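Local coordinates for putative polyphosphate kinase 2 family protein (Arthrobacter aurescens, PDB 3RHF), which probably acts as a polyphosphate kinase of the PPK2 family, transferring phosphate between polyphosphate and nucleotides on a P-loop NTPase-type fold, at residues L76-Q81 and V135-S141; I125-V129 and F170-L174. One frame throughout, in Å; residues are numbered along the deposited sequence.

Both contacts belong to the three-layer alpha/beta/alpha sandwich of the PPK2 domain, which is built on a five-stranded parallel sheet. Interaction 1 pairs strands 75-82 and 135-139 inside that sheet, its centre about 5 Å from the centre of the chain; interaction 2 sets helix 123-126 with the turn Glu126-Val129 against helix 157-176 in one of the covering layers. Their centres are about 11 Å apart. Along the chain the segments alternate, 76-81, 125-129, 135-141 and 170-174, so neither contact is closed before the other begins. They meet where Phe138 CE2 lies 3.3 Å from Ile125 CG2 and Leu77 CD2 lies 3.9 Å from Leu174 CD1, joining the sheet to its helical cover.

Interaction 1. Residues L76-Q81 and V135-S141; sequences LLLILQ and VGVFDRS
Residues 76-81 and 135-139 are neighbouring parallel strands, their axes 4.6 Å apart at closest approach and inclined by 15°. The register pairs Leu76 with Val135, Leu77 with Gly136, Leu78 with Val137, Ile79 with Phe138 and Leu80 with Asp139. Hydrogen bonds run from Gly136 N to Leu76 O (2.7 Å), Leu78 N to Gly136 O (2.8 Å), Phe138 N to Leu78 O (2.8 Å), Leu80 N to Phe138 O (2.9 Å) and Arg140 N to Leu80 O (3.1 Å). Arg140 then takes a positive phi (64°), ending the strand, and Ser141 OG donates to Gln81 OE1 at 2.7 Å. On the face with Leu77 and Ile79, Phe138 (chi1 m) receives Leu77 CD1 (chi1 t) 3.7 Å from its ring centroid, a CH-pi contact almost along the normal; Gly136 has no side chain to obstruct that methyl. The other face carries Leu76, Val135, Leu78, Val137, Leu80 and Asp139, with Leu78 CD2 4.1 Å from Val137 CG2. The strand order 104-108, 135-139, 75-82, 179-187, 242-246 is that of P-loop kinases, consistent with the family. Arg140 forms a salt bridge with Asp84. Strand 179-187 flanks 76-81 on its other edge, while helices 88-98 and 250-266 cover the Leu78 and Leu80 face.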
loop_
_atom_site.group_PDB
_atom_site.type_symbol
_atom_site.label_atom_id
_atom_site.label_comp_id
_atom_site.label_asym_id
_atom_site.label_seq_id
_atom_site.Cartn_x
_atom_site.Cartn_y
_atom_site.Cartn_z
ATOM N N LEU A 76 10.474 11.362 3.991
ATOM C CA LEU A 76 9.335 12.027 4.543
ATOM C C LEU A 76 8.582 11.123 5.488
ATOM O O LEU A 76 8.539 9.932 5.315
ATOM C CB LEU A 76 8.430 12.513 3.389
ATOM C CG LEU A 76 7.390 13.599 3.751
ATOM C CD1 LEU A 76 7.311 14.703 2.754
ATOM C CD2 LEU A 76 6.058 12.998 3.891
ATOM N N LEU A 77 7.974 11.718 6.501
ATOM C CA LEU A 77 7.248 10.992 7.550
ATOM C C LEU A 77 5.967 11.765 7.875
ATOM O O LEU A 77 6.014 12.892 8.413
ATOM C CB LEU A 77 8.108 10.824 8.823
ATOM C CG LEU A 77 7.473 10.062 10.027
ATOM C CD1 LEU A 77 7.006 8.636 9.645
ATOM C CD2 LEU A 77 8.324 9.997 11.298
ATOM N N LEU A 78 4.839 11.132 7.515
ATOM C CA LEU A 78 3.528 11.587 7.833
ATOM C C LEU A 78 3.075 10.902 9.101
ATOM O O LEU A 78 3.019 9.656 9.147
ATOM C CB LEU A 78 2.593 11.234 6.705
ATOM C CG LEU A 78 1.106 11.612 6.821
ATOM C CD1 LEU A 78 0.898 13.155 6.826
ATOM C CD2 LEU A 78 0.328 10.985 5.683
ATOM N N ILE A 79 2.766 11.716 10.126
ATOM C CA ILE A 79 2.182 11.260 11.376
ATOM C C ILE A 79 0.731 11.692 11.475
ATOM O O ILE A 79 0.436 12.899 11.523
ATOM C CB ILE A 79 2.933 11.818 12.675
ATOM C CG1 ILE A 79 4.408 11.387 12.686
ATOM C CG2 ILE A 79 2.283 11.292 13.906
ATOM C CD1 ILE A 79 5.273 11.974 13.762
ATOM N N LEU A 80 -0.150 10.697 11.583
ATOM C CA LEU A 80 -1.567 10.938 11.869
ATOM C C LEU A 80 -2.003 10.556 13.276
ATOM O O LEU A 80 -1.797 9.430 13.694
ATOM C CB LEU A 80 -2.432 10.196 10.919
ATOM C CG LEU A 80 -2.234 10.708 9.518
ATOM C CD1 LEU A 80 -2.668 9.579 8.567
ATOM C CD2 LEU A 80 -3.015 11.990 9.298
ATOM N N GLN A 81 -2.616 11.499 13.985
ATOM C CA GLN A 81 -3.347 11.196 15.230
ATOM C C GLN A 81 -4.762 11.689 15.104
ATOM O O GLN A 81 -5.014 12.739 14.471
ATOM C CB GLN A 81 -2.703 11.909 16.408
ATOM C CG GLN A 81 -1.272 11.458 16.738
ATOM C CD GLN A 81 -1.246 10.183 17.491
ATOM O OE1 GLN A 81 -0.264 9.470 17.470
ATOM N NE2 GLN A 81 -2.326 9.873 18.150
ATOM N N VAL A 135 8.654 7.351 1.804
ATOM C CA VAL A 135 7.589 8.073 2.513
ATOM C C VAL A 135 7.104 7.176 3.596
ATOM O O VAL A 135 6.595 6.097 3.353
ATOM C CB VAL A 135 6.393 8.431 1.606
ATOM C CG1 VAL A 135 5.260 8.999 2.446
ATOM C CG2 VAL A 135 6.842 9.449 0.482
ATOM N N GLY A 136 7.286 7.594 4.811
ATOM C CA GLY A 136 6.804 6.797 5.941
ATOM C C GLY A 136 5.465 7.318 6.404
ATOM O O GLY A 136 5.251 8.561 6.478
ATOM N N VAL A 137 4.547 6.397 6.702
ATOM C CA VAL A 137 3.266 6.798 7.279
ATOM C C VAL A 137 3.048 6.098 8.595
ATOM O O VAL A 137 3.052 4.861 8.667
ATOM C CB VAL A 137 2.091 6.565 6.318
ATOM C CG1 VAL A 137 0.760 6.825 7.058
ATOM C CG2 VAL A 137 2.237 7.438 5.053
ATOM N N PHE A 138 2.864 6.923 9.632
ATOM C CA PHE A 138 2.499 6.480 10.986
ATOM C C PHE A 138 0.995 6.743 11.268
ATOM O O PHE A 138 0.571 7.895 11.513
ATOM C CB PHE A 138 3.323 7.216 12.059
ATOM C CG PHE A 138 4.776 6.755 12.220
ATOM C CD1 PHE A 138 5.329 5.719 11.474
ATOM C CD2 PHE A 138 5.580 7.387 13.163
ATOM C CE1 PHE A 138 6.693 5.318 11.664
ATOM C CE2 PHE A 138 6.923 7.028 13.338
ATOM C CZ PHE A 138 7.481 5.989 12.586
ATOM N N ASP A 139 0.208 5.664 11.177
ATOM C CA ASP A 139 -1.146 5.631 11.726
ATOM C C ASP A 139 -1.066 5.351 13.244
ATOM O O ASP A 139 -0.829 4.226 13.677
ATOM C CB ASP A 139 -2.013 4.601 10.988
ATOM C CG ASP A 139 -3.452 4.550 11.482
ATOM O OD1 ASP A 139 -3.718 5.160 12.515
ATOM O OD2 ASP A 139 -4.326 3.899 10.847
ATOM N N ARG A 140 -1.313 6.421 14.009
ATOM C CA ARG A 140 -0.895 6.575 15.401
ATOM C C ARG A 140 0.629 6.588 15.471
ATOM O O ARG A 140 1.283 6.221 14.507
ATOM C CB ARG A 140 -1.487 5.507 16.312
ATOM C CG ARG A 140 -2.981 5.473 16.319
ATOM C CD ARG A 140 -3.420 4.301 17.160
ATOM N NE ARG A 140 -4.861 4.210 17.280
ATOM C CZ ARG A 140 -5.671 3.580 16.430
ATOM N NH1 ARG A 140 -6.977 3.590 16.681
ATOM N NH2 ARG A 140 -5.207 2.951 15.341
ATOM N N SER A 141 1.165 7.054 16.588
ATOM C CA SER A 141 2.569 7.375 16.679
ATOM C C SER A 141 3.128 7.386 18.114
ATOM O O SER A 141 2.567 6.771 19.043
ATOM C CB SER A 141 2.780 8.739 16.069
ATOM O OG SER A 141 2.407 9.715 17.007
#

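Interaction 2. Residues I125-V129 and F170-L174; sequences IEKQV and FESRL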
loop_
_atom_site.group_PDB
_atom_site.type_symbol
_atom_site.label_atom_id
_atom_site.label_comp_id
_atom_site.label_asym_id
_atom_site.label_seq_id
_atom_site.Cartn_x
_atom_site.Cartn_y
_atom_site.Cartn_z
ATOM N N ILE A 125 9.198 3.019 17.896
ATOM C CA ILE A 125 8.939 4.007 16.903
ATOM C C ILE A 125 10.140 4.217 15.992
ATOM O O ILE A 125 9.978 4.280 14.749
ATOM C CB ILE A 125 8.561 5.361 17.510
ATOM C CG1 ILE A 125 7.513 5.237 18.634
ATOM C CG2 ILE A 125 7.980 6.258 16.384
ATOM C CD1 ILE A 125 6.141 4.680 18.162
ATOM N N GLU A 126 11.323 4.346 16.609
ATOM C CA GLU A 126 12.603 4.484 15.908
ATOM C C GLU A 126 12.855 3.331 14.958
ATOM O O GLU A 126 13.421 3.548 13.895
ATOM C CB GLU A 126 13.815 4.536 16.851
ATOM C CG GLU A 126 13.793 5.690 17.868
ATOM C CD GLU A 126 15.093 6.517 17.891
ATOM O OE1 GLU A 126 15.656 6.797 16.777
ATOM O OE2 GLU A 126 15.518 6.886 19.023
ATOM N N LYS A 127 12.461 2.121 15.340
ATOM C CA LYS A 127 12.617 1.030 14.427
ATOM C C LYS A 127 11.956 1.301 13.097
ATOM O O LYS A 127 12.417 0.806 12.110
ATOM C CB LYS A 127 12.022 -0.255 14.961
ATOM C CG LYS A 127 12.588 -0.654 16.265
ATOM C CD LYS A 127 12.676 -2.191 16.417
ATOM C CE LYS A 127 11.350 -2.943 16.244
ATOM N NZ LYS A 127 11.526 -4.321 16.836
ATOM N N GLN A 128 10.852 2.044 13.087
ATOM C CA GLN A 128 10.004 2.131 11.896
ATOM C C GLN A 128 10.175 3.393 11.087
ATOM O O GLN A 128 9.508 3.526 10.135
ATOM C CB GLN A 128 8.519 2.010 12.277
ATOM C CG GLN A 128 8.231 0.818 13.168
ATOM C CD GLN A 128 8.488 -0.515 12.473
ATOM O OE1 GLN A 128 8.149 -0.693 11.298
ATOM N NE2 GLN A 128 9.076 -1.467 13.206
ATOM N N VAL A 129 11.080 4.301 11.449
ATOM C CA VAL A 129 11.268 5.523 10.719
ATOM C C VAL A 129 11.666 5.259 9.271
ATOM O O VAL A 129 12.331 4.290 8.979
ATOM C CB VAL A 129 12.291 6.411 11.418
ATOM C CG1 VAL A 129 11.839 6.704 12.814
ATOM C CG2 VAL A 129 13.717 5.757 11.452
ATOM N N PHE A 170 13.920 13.460 19.529
ATOM C CA PHE A 170 13.676 12.504 18.457
ATOM C C PHE A 170 13.314 13.134 17.141
ATOM O O PHE A 170 13.988 12.912 16.102
ATOM C CB PHE A 170 12.553 11.637 18.877
ATOM C CG PHE A 170 12.127 10.655 17.892
ATOM C CD1 PHE A 170 13.007 9.705 17.407
ATOM C CD2 PHE A 170 10.823 10.594 17.512
ATOM C CE1 PHE A 170 12.584 8.732 16.513
ATOM C CE2 PHE A 170 10.391 9.605 16.636
ATOM C CZ PHE A 170 11.279 8.686 16.131
ATOM N N GLU A 171 12.275 13.943 17.123
ATOM C CA GLU A 171 11.924 14.587 15.844
ATOM C C GLU A 171 13.095 15.444 15.313
ATOM O O GLU A 171 13.326 15.558 14.129
ATOM C CB GLU A 171 10.648 15.392 16.014
ATOM C CG GLU A 171 9.485 14.439 16.202
ATOM C CD GLU A 171 8.148 15.114 16.541
ATOM O OE1 GLU A 171 8.095 16.384 16.585
ATOM O OE2 GLU A 171 7.160 14.327 16.739
ATOM N N SER A 172 13.836 16.050 16.222
ATOM C CA SER A 172 14.973 16.846 15.840
ATOM C C SER A 172 16.097 15.963 15.232
ATOM O O SER A 172 16.771 16.356 14.288
ATOM C CB SER A 172 15.456 17.653 17.053
ATOM O OG SER A 172 16.724 18.192 16.781
ATOM N N ARG A 173 16.269 14.754 15.740
ATOM C CA ARG A 173 17.281 13.871 15.181
ATOM C C ARG A 173 16.856 13.468 13.778
ATOM O O ARG A 173 17.674 13.469 12.841
ATOM C CB ARG A 173 17.520 12.664 16.086
ATOM C CG ARG A 173 18.616 12.898 17.156
ATOM C CD ARG A 173 18.307 12.315 18.585
ATOM N NE ARG A 173 17.768 10.969 18.470
ATOM C CZ ARG A 173 16.828 10.438 19.230
ATOM N NH1 ARG A 173 16.306 11.102 20.232
ATOM N NH2 ARG A 173 16.419 9.196 18.978
ATOM N N LEU A 174 15.577 13.132 13.624
ATOM C CA LEU A 174 15.090 12.668 12.323
ATOM C C LEU A 174 15.214 13.732 11.244
ATOM O O LEU A 174 15.591 13.446 10.115
ATOM C CB LEU A 174 13.640 12.218 12.377
ATOM C CG LEU A 174 13.313 10.935 13.116
ATOM C CD1 LEU A 174 11.818 10.699 12.852
ATOM C CD2 LEU A 174 14.163 9.709 12.736
#
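Helix 157-176, in one of the two helical layers of the alpha/beta/alpha sandwich, packs against residues 125-129, where helix 123-126 runs into a type I beta turn from Glu126 to Val129. Phe170 opens the contact and buries the most surface in it: with chi1 t its ring reaches across to the other segment, where Ile125 CG2 lies 4.1 Å and Val129 CG1 3.9 Å from Phe170 CZ, and the aliphatic part of Glu126 rests with CG 3.5 Å from Phe170 CE1. Glu171 turns elsewhere, pairing with Lys183 of strand 179-187 and accepting a hydrogen bond from Tyr143. One helical turn beyond Phe170, Arg173 adds the charged part of the contact. Arg173 NH2 forms a salt bridge with Glu126 OE2 at 2.5 Å, the oxygen lying near the guanidinium plane, and NH1 has a second acidic partner in Asp169. The charged pair borders the apolar patch at its partly exposed margin. Leu174, whose backbone N bonds to Phe170 O at 3.0 Å, points its side chain at Val129 and also touches Ile181 of the sheet. Val129 CG1 therefore serves both Phe170 and Leu174: the methyl that meets the ring also sits 3.8 Å from Leu174 CD2.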